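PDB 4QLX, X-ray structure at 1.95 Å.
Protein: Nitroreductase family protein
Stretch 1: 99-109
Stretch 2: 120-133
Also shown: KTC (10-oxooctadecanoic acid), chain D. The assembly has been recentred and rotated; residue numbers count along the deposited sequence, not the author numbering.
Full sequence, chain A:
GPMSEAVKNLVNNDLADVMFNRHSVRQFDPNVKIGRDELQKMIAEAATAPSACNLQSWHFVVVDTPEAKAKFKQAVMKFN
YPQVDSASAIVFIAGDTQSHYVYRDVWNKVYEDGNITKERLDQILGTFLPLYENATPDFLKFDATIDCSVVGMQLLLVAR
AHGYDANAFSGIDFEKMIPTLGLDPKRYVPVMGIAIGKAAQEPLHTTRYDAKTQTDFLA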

ATOM      1  N   SER A  99     -11.933  15.187  -3.419  1.00 19.92           N
ATOM      2  CA  SER A  99     -12.578  14.231  -2.518  1.00 21.13           C
ATOM      3  C   SER A  99     -13.015  14.871  -1.195  1.00 21.03           C
ATOM      4  O   SER A  99     -13.942  14.382  -0.536  1.00 20.11           O
ATOM      5  N   HIS A 100     -12.356  15.964  -0.814  1.00 19.85           N
ATOM      6  CA  HIS A 100     -12.653  16.634   0.456  1.00 24.65           C
ATOM      7  C   HIS A 100     -13.893  17.522   0.370  1.00 23.37           C
ATOM      8  O   HIS A 100     -14.301  18.114   1.367  1.00 24.49           O
ATOM      9  N   TYR A 101     -14.485  17.621  -0.816  1.00 27.67           N
ATOM     10  CA  TYR A 101     -15.692  18.425  -0.986  1.00 31.86           C
ATOM     11  C   TYR A 101     -16.827  17.890  -0.101  1.00 30.57           C
ATOM     12  O   TYR A 101     -17.698  18.646   0.321  1.00 30.88           O
ATOM     13  N   VAL A 102     -16.811  16.588   0.188  1.00 27.25           N
ATOM     14  CA  VAL A 102     -17.875  15.983   0.994  1.00 30.37           C
ATOM     15  C   VAL A 102     -17.478  15.763   2.455  1.00 29.64           C
ATOM     16  O   VAL A 102     -18.220  15.132   3.204  1.00 30.86           O
ATOM     17  N   TYR A 103     -16.324  16.297   2.851  1.00 25.01           N
ATOM     18  CA  TYR A 103     -15.752  16.054   4.177  1.00 24.30           C
ATOM     19  C   TYR A 103     -16.783  16.251   5.291  1.00 28.18           C
ATOM     20  O   TYR A 103     -17.047  15.335   6.069  1.00 24.96           O
ATOM     21  N   ARG A 104     -17.368  17.445   5.353  1.00 28.10           N
ATOM     22  CA  ARG A 104     -18.268  17.795   6.453  1.00 33.25           C
ATOM     23  C   ARG A 104     -19.495  16.884   6.528  1.00 32.72           C
ATOM     24  O   ARG A 104     -19.920  16.499   7.614  1.00 33.15           O
ATOM     25  N   ASP A 105     -20.059  16.539   5.373  1.00 33.61           N
ATOM     26  CA  ASP A 105     -21.257  15.698   5.316  1.00 36.06           C
ATOM     27  C   ASP A 105     -20.944  14.274   5.751  1.00 33.46           C
ATOM     28  O   ASP A 105     -21.688  13.656   6.519  1.00 36.58           O
ATOM     29  N   VAL A 106     -19.837  13.767   5.232  1.00 33.27           N
ATOM     30  CA  VAL A 106     -19.347  12.434   5.541  1.00 32.24           C
ATOM     31  C   VAL A 106     -19.093  12.193   7.039  1.00 35.39           C
ATOM     32  O   VAL A 106     -19.533  11.179   7.597  1.00 33.06           O
ATOM     33  N   TRP A 107     -18.396  13.110   7.703  1.00 27.90           N
ATOM     34  CA  TRP A 107     -18.130  12.906   9.118  1.00 28.79           C
ATOM     35  C   TRP A 107     -19.371  13.256   9.967  1.00 30.55           C
ATOM     36  O   TRP A 107     -19.536  12.744  11.076  1.00 27.51           O
ATOM     37  N   ASN A 108     -20.276  14.065   9.424  1.00 30.83           N
ATOM     38  CA  ASN A 108     -21.563  14.278  10.090  1.00 33.28           C
ATOM     39  C   ASN A 108     -22.407  13.001  10.097  1.00 34.53           C
ATOM     40  O   ASN A 108     -23.176  12.766  11.030  1.00 33.77           O
ATOM     41  N   LYS A 109     -22.258  12.178   9.060  1.00 32.46           N
ATOM     42  CA  LYS A 109     -23.049  10.957   8.944  1.00 34.61           C
ATOM     43  C   LYS A 109     -22.621   9.983  10.038  1.00 33.48           C
ATOM     44  O   LYS A 109     -23.458   9.295  10.626  1.00 33.24           O
ATOM     45  N   ARG A 120     -16.317  14.749  19.627  1.00 30.46           N
ATOM     46  CA  ARG A 120     -15.354  14.099  18.744  1.00 30.26           C
ATOM     47  C   ARG A 120     -15.470  14.652  17.318  1.00 28.24           C
ATOM     48  O   ARG A 120     -14.474  15.041  16.708  1.00 27.15           O
ATOM     49  N   LEU A 121     -16.698  14.705  16.808  1.00 27.76           N
ATOM     50  CA  LEU A 121     -16.977  15.291  15.502  1.00 23.69           C
ATOM     51  C   LEU A 121     -16.401  16.697  15.360  1.00 25.96           C
ATOM     52  O   LEU A 121     -15.830  17.051  14.325  1.00 24.37           O
ATOM     53  N   ASP A 122     -16.553  17.501  16.406  1.00 29.81           N
ATOM     54  CA  ASP A 122     -16.059  18.870  16.377  1.00 31.20           C
ATOM     55  C   ASP A 122     -14.530  18.900  16.312  1.00 27.39           C
ATOM     56  O   ASP A 122     -13.954  19.766  15.660  1.00 30.31           O
ATOM     57  N   GLN A 123     -13.874  17.946  16.976  1.00 27.10           N
ATOM     58  CA  GLN A 123     -12.418  17.846  16.905  1.00 27.76           C
ATOM     59  C   GLN A 123     -11.992  17.517  15.464  1.00 28.99           C
ATOM     60  O   GLN A 123     -11.086  18.152  14.908  1.00 26.41           O
ATOM     61  N   ILE A 124     -12.678  16.554  14.857  1.00 22.76           N
ATOM     62  CA  ILE A 124     -12.334  16.093  13.510  1.00 26.37           C
ATOM     63  C   ILE A 124     -12.546  17.189  12.461  1.00 27.28           C
ATOM     64  O   ILE A 124     -11.663  17.442  11.634  1.00 27.29           O
ATOM     65  N   LEU A 125     -13.703  17.845  12.507  1.00 24.78           N
ATOM     66  CA  LEU A 125     -13.998  18.931  11.575  1.00 28.71           C
ATOM     67  C   LEU A 125     -13.099  20.138  11.825  1.00 30.28           C
ATOM     68  O   LEU A 125     -12.585  20.736  10.881  1.00 30.70           O
ATOM     69  N   GLY A 126     -12.917  20.498  13.096  1.00 34.47           N
ATOM     70  CA  GLY A 126     -12.117  21.660  13.453  1.00 30.27           C
ATOM     71  C   GLY A 126     -10.660  21.529  13.039  1.00 30.08           C
ATOM     72  O   GLY A 126      -9.999  22.505  12.688  1.00 30.46           O
ATOM     73  N   THR A 127     -10.160  20.302  13.046  1.00 28.07           N
ATOM     74  CA  THR A 127      -8.730  20.082  12.893  1.00 23.51           C
ATOM     75  C   THR A 127      -8.281  19.911  11.447  1.00 27.14           C
ATOM     76  O   THR A 127      -7.314  20.552  11.015  1.00 22.18           O
ATOM     77  N   PHE A 128      -8.975  19.065  10.694  1.00 24.75           N
ATOM     78  CA  PHE A 128      -8.457  18.677   9.386  1.00 26.70           C
ATOM     79  C   PHE A 128      -9.162  19.315   8.198  1.00 25.76           C
ATOM     80  O   PHE A 128      -8.538  19.513   7.151  1.00 25.79           O
ATOM     81  N   LEU A 129     -10.445  19.634   8.338  1.00 26.09           N
ATOM     82  CA  LEU A 129     -11.168  20.249   7.219  1.00 26.88           C
ATOM     83  C   LEU A 129     -10.537  21.585   6.771  1.00 28.54           C
ATOM     84  O   LEU A 129     -10.363  21.794   5.563  1.00 33.17           O
ATOM     85  N   PRO A 130     -10.158  22.473   7.721  1.00 29.08           N
ATOM     86  CA  PRO A 130      -9.515  23.720   7.291  1.00 27.47           C
ATOM     87  C   PRO A 130      -8.210  23.517   6.527  1.00 28.65           C
ATOM     88  O   PRO A 130      -7.862  24.357   5.696  1.00 31.07           O
ATOM     89  N   LEU A 131      -7.498  22.430   6.805  1.00 28.96           N
ATOM     90  CA  LEU A 131      -6.271  22.120   6.066  1.00 30.16           C
ATOM     91  C   LEU A 131      -6.563  21.700   4.628  1.00 29.47           C
ATOM     92  O   LEU A 131      -5.783  21.986   3.714  1.00 33.77           O
ATOM     93  N   TYR A 132      -7.666  20.990   4.430  1.00 29.48           N
ATOM     94  CA  TYR A 132      -8.076  20.607   3.089  1.00 25.90           C
ATOM     95  C   TYR A 132      -8.601  21.831   2.351  1.00 28.19           C
ATOM     96  O   TYR A 132      -8.341  22.014   1.157  1.00 29.76           O
ATOM     97  N   GLU A 133      -9.322  22.682   3.071  1.00 26.38           N
ATOM     98  CA  GLU A 133      -9.939  23.845   2.447  1.00 33.91           C
ATOM     99  C   GLU A 133      -8.929  24.920   2.040  1.00 31.55           C
ATOM    100  O   GLU A 133      -9.138  25.618   1.053  1.00 34.48           O
TER

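Between these two stretches no clear hydrogen bond crosses; the contact is built around one tyrosine pushed as a knob into a hole. The helices run nearly antiparallel, at 163°, with axes 10.3 Å apart at closest approach, and Tyr103, in the t rotamer, fills the space between them among Ile124, Leu125, Leu129 and Tyr132. Leu129 (t, p) lays its CB over one face of the ring, 4.2 Å from the centroid, while Leu125 CD2 meets the ring edge, 3.8 Å from Tyr103 CE1. The phenol reaches far enough to put Tyr103 OH 3.2 Å from Ile124 O and 3.3 Å from Phe128 CB, a polar tip set against the opposing backbone.

One turn on, Trp107 (m) also points in. Ile124 (m, t) places CG2 over the five-membered ring, and Leu121 (t, p) swings its end inward until CD1 lies 3.1 Å from Trp107 O. At the other end, His100 takes the p rotamer and Tyr132 the m; their planes are near parallel, but the rings are slid apart and barely overlap, with His100 CB 3.8 Å from Tyr132 CG.

Polar side chains also pack on carbon: Arg104 extends along t, t before turning at chi3, so that its guanidinium offers a face to Leu129 CD2, 3.6 Å from Arg104 NH2. Glu133 OE2 stays 4.6 Å from Arg104 NH2, too far for a salt bridge. Asn108 OD1 approaches Leu121 CD2 at 3.2 Å.

Trp107 and Tyr132 work twice, packing across the stretches and lining the bound 10-oxooctadecanoic acid; Phe128, whose end leads away from the other stretch, joins them at the ligand. Trp107 CH2 comes within 3.4 Å of KTC C13, Phe128 turns a face to KTC C7, and Tyr132 turns one to KTC C1. Arg120 NE gives KTC O a weak hydrogen bond of 3.4 Å, while Arg120 NH1 bonds Gln123 OE1 at 2.7 Å.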

ATOM      1  CB  SER A  99     -11.646  13.042  -2.246  1.00 21.65           C
ATOM      2  OG  SER A  99     -10.577  13.415  -1.399  1.00 23.70           O
ATOM      3  CB  HIS A 100     -11.459  17.479   0.911  1.00 21.31           C
ATOM      4  CG  HIS A 100     -11.053  18.518  -0.083  1.00 22.70           C
ATOM      5  ND1 HIS A 100     -10.477  18.200  -1.296  1.00 26.50           N
ATOM      6  CD2 HIS A 100     -11.149  19.867  -0.057  1.00 26.93           C
ATOM      7  CE1 HIS A 100     -10.223  19.308  -1.967  1.00 28.01           C
ATOM      8  NE2 HIS A 100     -10.618  20.336  -1.234  1.00 26.55           N
ATOM      9  CB  TYR A 101     -16.131  18.456  -2.461  1.00 26.57           C
ATOM     10  CG  TYR A 101     -15.313  19.382  -3.361  1.00 27.41           C
ATOM     11  CD1 TYR A 101     -14.186  20.042  -2.886  1.00 27.58           C
ATOM     12  CD2 TYR A 101     -15.688  19.608  -4.680  1.00 28.44           C
ATOM     13  CE1 TYR A 101     -13.443  20.889  -3.704  1.00 27.02           C
ATOM     14  CE2 TYR A 101     -14.951  20.458  -5.511  1.00 27.78           C
ATOM     15  CZ  TYR A 101     -13.827  21.093  -5.018  1.00 32.24           C
ATOM     16  OH  TYR A 101     -13.085  21.937  -5.837  1.00 28.68           O
ATOM     17  CB  VAL A 102     -18.326  14.617   0.413  1.00 28.22           C
ATOM     18  CG1 VAL A 102     -19.037  14.808  -0.914  1.00 31.88           C
ATOM     19  CG2 VAL A 102     -17.149  13.698   0.254  1.00 25.04           C
ATOM     20  CB  TYR A 103     -14.541  16.970   4.412  1.00 24.39           C
ATOM     21  CG  TYR A 103     -13.715  16.630   5.648  1.00 25.80           C
ATOM     22  CD1 TYR A 103     -14.232  16.788   6.935  1.00 26.44           C
ATOM     23  CD2 TYR A 103     -12.420  16.181   5.528  1.00 21.50           C
ATOM     24  CE1 TYR A 103     -13.477  16.477   8.061  1.00 24.78           C
ATOM     25  CE2 TYR A 103     -11.660  15.872   6.641  1.00 23.31           C
ATOM     26  CZ  TYR A 103     -12.192  16.021   7.903  1.00 26.99           C
ATOM     27  OH  TYR A 103     -11.431  15.703   9.000  1.00 29.39           O
ATOM     28  CB  ARG A 104     -18.712  19.255   6.329  1.00 31.14           C
ATOM     29  CG  ARG A 104     -19.641  19.709   7.457  1.00 36.34           C
ATOM     30  CD  ARG A 104     -20.027  21.163   7.291  1.00 36.23           C
ATOM     31  NE  ARG A 104     -18.860  22.027   7.149  1.00 38.19           N
ATOM     32  CZ  ARG A 104     -18.175  22.524   8.175  1.00 43.28           C
ATOM     33  NH1 ARG A 104     -18.534  22.236   9.422  1.00 39.68           N
ATOM     34  NH2 ARG A 104     -17.126  23.307   7.957  1.00 47.97           N
ATOM     35  CB  ASP A 105     -21.839  15.684   3.899  1.00 37.70           C
ATOM     36  CG  ASP A 105     -22.505  16.991   3.531  1.00 44.92           C
ATOM     37  OD1 ASP A 105     -23.029  17.667   4.442  1.00 42.33           O
ATOM     38  OD2 ASP A 105     -22.509  17.338   2.332  1.00 51.51           O
ATOM     39  CB  VAL A 106     -18.065  12.161   4.740  1.00 31.86           C
ATOM     40  CG1 VAL A 106     -17.088  11.321   5.521  1.00 31.70           C
ATOM     41  CG2 VAL A 106     -18.414  11.509   3.401  1.00 32.86           C
ATOM     42  CB  TRP A 107     -16.870  13.680   9.534  1.00 26.28           C
ATOM     43  CG  TRP A 107     -15.674  12.901   9.068  1.00 24.30           C
ATOM     44  CD1 TRP A 107     -14.874  13.168   7.987  1.00 26.55           C
ATOM     45  CD2 TRP A 107     -15.200  11.670   9.622  1.00 24.48           C
ATOM     46  NE1 TRP A 107     -13.912  12.179   7.850  1.00 23.62           N
ATOM     47  CE2 TRP A 107     -14.097  11.248   8.843  1.00 22.12           C
ATOM     48  CE3 TRP A 107     -15.595  10.883  10.715  1.00 20.90           C
ATOM     49  CZ2 TRP A 107     -13.387  10.090   9.125  1.00 21.73           C
ATOM     50  CZ3 TRP A 107     -14.896   9.725  10.983  1.00 24.99           C
ATOM     51  CH2 TRP A 107     -13.800   9.342  10.198  1.00 23.32           C
ATOM     52  CB  ASN A 108     -22.351  15.412   9.429  1.00 32.58           C
ATOM     53  CG  ASN A 108     -21.867  16.788   9.856  1.00 36.06           C
ATOM     54  OD1 ASN A 108     -21.291  16.951  10.930  1.00 40.69           O
ATOM     55  ND2 ASN A 108     -22.100  17.788   9.011  1.00 36.03           N
ATOM     56  CB  LYS A 109     -22.894  10.317   7.555  1.00 35.76           C
ATOM     57  CG  LYS A 109     -21.917   9.143   7.506  1.00 37.88           C
ATOM     58  CD  LYS A 109     -21.551   8.719   6.091  1.00 40.97           C
ATOM     59  CE  LYS A 109     -20.182   8.022   6.101  1.00 36.85           C
ATOM     60  NZ  LYS A 109     -19.129   8.760   6.832  1.00 31.96           N
ATOM     61  CB  ARG A 120     -15.563  12.581  18.768  1.00 26.96           C
ATOM     62  CG  ARG A 120     -14.451  11.779  18.109  1.00 31.04           C
ATOM     63  CD  ARG A 120     -13.083  12.251  18.601  1.00 29.19           C
ATOM     64  NE  ARG A 120     -12.009  11.338  18.228  1.00 29.51           N
ATOM     65  CZ  ARG A 120     -10.731  11.684  18.161  1.00 25.61           C
ATOM     66  NH1 ARG A 120     -10.371  12.934  18.431  1.00 22.63           N
ATOM     67  NH2 ARG A 120      -9.817  10.784  17.818  1.00 27.55           N
ATOM     68  CB  LEU A 121     -18.483  15.322  15.252  1.00 23.73           C
ATOM     69  CG  LEU A 121     -18.899  16.042  13.971  1.00 26.33           C
ATOM     70  CD1 LEU A 121     -18.594  15.187  12.745  1.00 28.87           C
ATOM     71  CD2 LEU A 121     -20.370  16.455  13.997  1.00 28.00           C
ATOM     72  CB  ASP A 122     -16.561  19.652  17.596  1.00 30.13           C
ATOM     73  CG  ASP A 122     -18.078  19.879  17.574  1.00 37.79           C
ATOM     74  OD1 ASP A 122     -18.706  19.684  16.502  1.00 36.73           O
ATOM     75  OD2 ASP A 122     -18.638  20.267  18.632  1.00 39.09           O
ATOM     76  CB  GLN A 123     -11.894  16.791  17.893  1.00 28.79           C
ATOM     77  CG  GLN A 123     -12.198  17.129  19.383  1.00 33.95           C
ATOM     78  CD  GLN A 123     -11.840  16.000  20.355  1.00 39.13           C
ATOM     79  OE1 GLN A 123     -11.423  14.914  19.939  1.00 35.38           O
ATOM     80  NE2 GLN A 123     -12.005  16.257  21.662  1.00 31.12           N
ATOM     81  CB  ILE A 124     -13.152  14.846  13.122  1.00 23.72           C
ATOM     82  CG1 ILE A 124     -12.928  13.722  14.137  1.00 27.38           C
ATOM     83  CG2 ILE A 124     -12.784  14.357  11.706  1.00 25.28           C
ATOM     84  CD1 ILE A 124     -13.864  12.544  13.948  1.00 26.87           C
ATOM     85  CB  LEU A 125     -15.469  19.356  11.669  1.00 27.95           C
ATOM     86  CG  LEU A 125     -16.539  18.333  11.277  1.00 28.89           C
ATOM     87  CD1 LEU A 125     -17.927  18.808  11.690  1.00 28.32           C
ATOM     88  CD2 LEU A 125     -16.495  18.066   9.784  1.00 27.23           C
ATOM     89  CB  THR A 127      -8.292  18.856  13.712  1.00 27.40           C
ATOM     90  OG1 THR A 127      -8.528  19.124  15.104  1.00 21.65           O
ATOM     91  CG2 THR A 127      -6.807  18.527  13.480  1.00 21.54           C
ATOM     92  CB  PHE A 128      -8.487  17.150   9.255  1.00 20.05           C
ATOM     93  CG  PHE A 128      -7.588  16.462  10.234  1.00 22.66           C
ATOM     94  CD1 PHE A 128      -6.215  16.458  10.042  1.00 22.35           C
ATOM     95  CD2 PHE A 128      -8.108  15.853  11.367  1.00 21.95           C
ATOM     96  CE1 PHE A 128      -5.380  15.838  10.953  1.00 20.65           C
ATOM     97  CE2 PHE A 128      -7.278  15.230  12.282  1.00 20.40           C
ATOM     98  CZ  PHE A 128      -5.915  15.222  12.078  1.00 19.04           C
ATOM     99  CB  LEU A 129     -12.654  20.439   7.558  1.00 27.92           C
ATOM    100  CG  LEU A 129     -13.546  20.895   6.388  1.00 30.88           C
ATOM    101  CD1 LEU A 129     -13.142  20.229   5.087  1.00 33.63           C
ATOM    102  CD2 LEU A 129     -15.017  20.629   6.674  1.00 36.34           C
ATOM    103  CB  PRO A 130      -9.235  24.443   8.607  1.00 27.39           C
ATOM    104  CG  PRO A 130     -10.223  23.905   9.549  1.00 29.90           C
ATOM    105  CD  PRO A 130     -10.406  22.478   9.177  1.00 25.94           C
ATOM    106  CB  LEU A 131      -5.479  21.024   6.777  1.00 27.60           C
ATOM    107  CG  LEU A 131      -4.496  21.471   7.864  1.00 30.83           C
ATOM    108  CD1 LEU A 131      -5.182  22.263   8.945  1.00 33.47           C
ATOM    109  CD2 LEU A 131      -3.794  20.260   8.462  1.00 37.58           C
ATOM    110  CB  TYR A 132      -9.144  19.506   3.126  1.00 26.03           C
ATOM    111  CG  TYR A 132      -8.586  18.107   3.262  1.00 26.44           C
ATOM    112  CD1 TYR A 132      -7.892  17.512   2.214  1.00 27.77           C
ATOM    113  CD2 TYR A 132      -8.757  17.378   4.431  1.00 25.02           C
ATOM    114  CE1 TYR A 132      -7.384  16.234   2.330  1.00 22.99           C
ATOM    115  CE2 TYR A 132      -8.250  16.113   4.557  1.00 23.92           C
ATOM    116  CZ  TYR A 132      -7.560  15.543   3.509  1.00 26.85           C
ATOM    117  OH  TYR A 132      -7.057  14.267   3.639  1.00 29.21           O
ATOM    118  CB  GLU A 133     -10.992  24.433   3.372  1.00 33.51           C
ATOM    119  CG  GLU A 133     -12.250  23.582   3.431  1.00 38.98           C
ATOM    120  CD  GLU A 133     -13.283  24.140   4.378  1.00 42.66           C
ATOM    121  OE1 GLU A 133     -12.917  24.986   5.228  1.00 48.12           O
ATOM    122  OE2 GLU A 133     -14.460  23.734   4.271  1.00 47.33           O
TER
HETATM  123  O1  KTC D 302     -11.820   6.924  17.206  1.00 44.62           O
HETATM  124  C17 KTC D 302     -12.696   7.782  17.148  1.00 39.28           C
HETATM  125  O   KTC D 302     -13.328   8.161  18.263  1.00 44.05           O
HETATM  126  C16 KTC D 302     -13.049   8.408  15.820  1.00 33.32           C
HETATM  127  C15 KTC D 302     -11.798   8.389  14.960  1.00 29.85           C
HETATM  128  C14 KTC D 302     -11.530   9.770  14.403  1.00 27.32           C
HETATM  129  C13 KTC D 302     -11.718   9.731  12.899  1.00 25.19           C
HETATM  130  C12 KTC D 302     -10.386   9.938  12.210  1.00 26.03           C
HETATM  131  C11 KTC D 302     -10.116  11.415  12.019  1.00 23.62           C
HETATM  132  C10 KTC D 302      -9.379  11.595  10.703  1.00 21.50           C
HETATM  133  C9  KTC D 302      -7.888  11.753  10.952  1.00 22.16           C
HETATM  134  C8  KTC D 302      -7.200  11.698   9.619  1.00 18.28           C
HETATM  135  O2  KTC D 302      -7.410  10.749   8.870  1.00 15.53           O
HETATM  136  C7  KTC D 302      -6.261  12.821   9.244  1.00 20.08           C
HETATM  137  C6  KTC D 302      -5.572  12.489   7.935  1.00 21.62           C
HETATM  138  C5  KTC D 302      -4.302  13.306   7.759  1.00 22.23           C
HETATM  139  C4  KTC D 302      -4.583  14.542   6.920  1.00 25.43           C
HETATM  140  C3  KTC D 302      -3.324  15.391   6.748  1.00 26.23           C
HETATM  141  C2  KTC D 302      -3.700  16.801   6.303  1.00 35.70           C
HETATM  142  C1  KTC D 302      -4.776  16.751   5.221  1.00 37.46           C
HETATM  143  C   KTC D 302      -5.101  18.118   4.655  1.00 35.90           C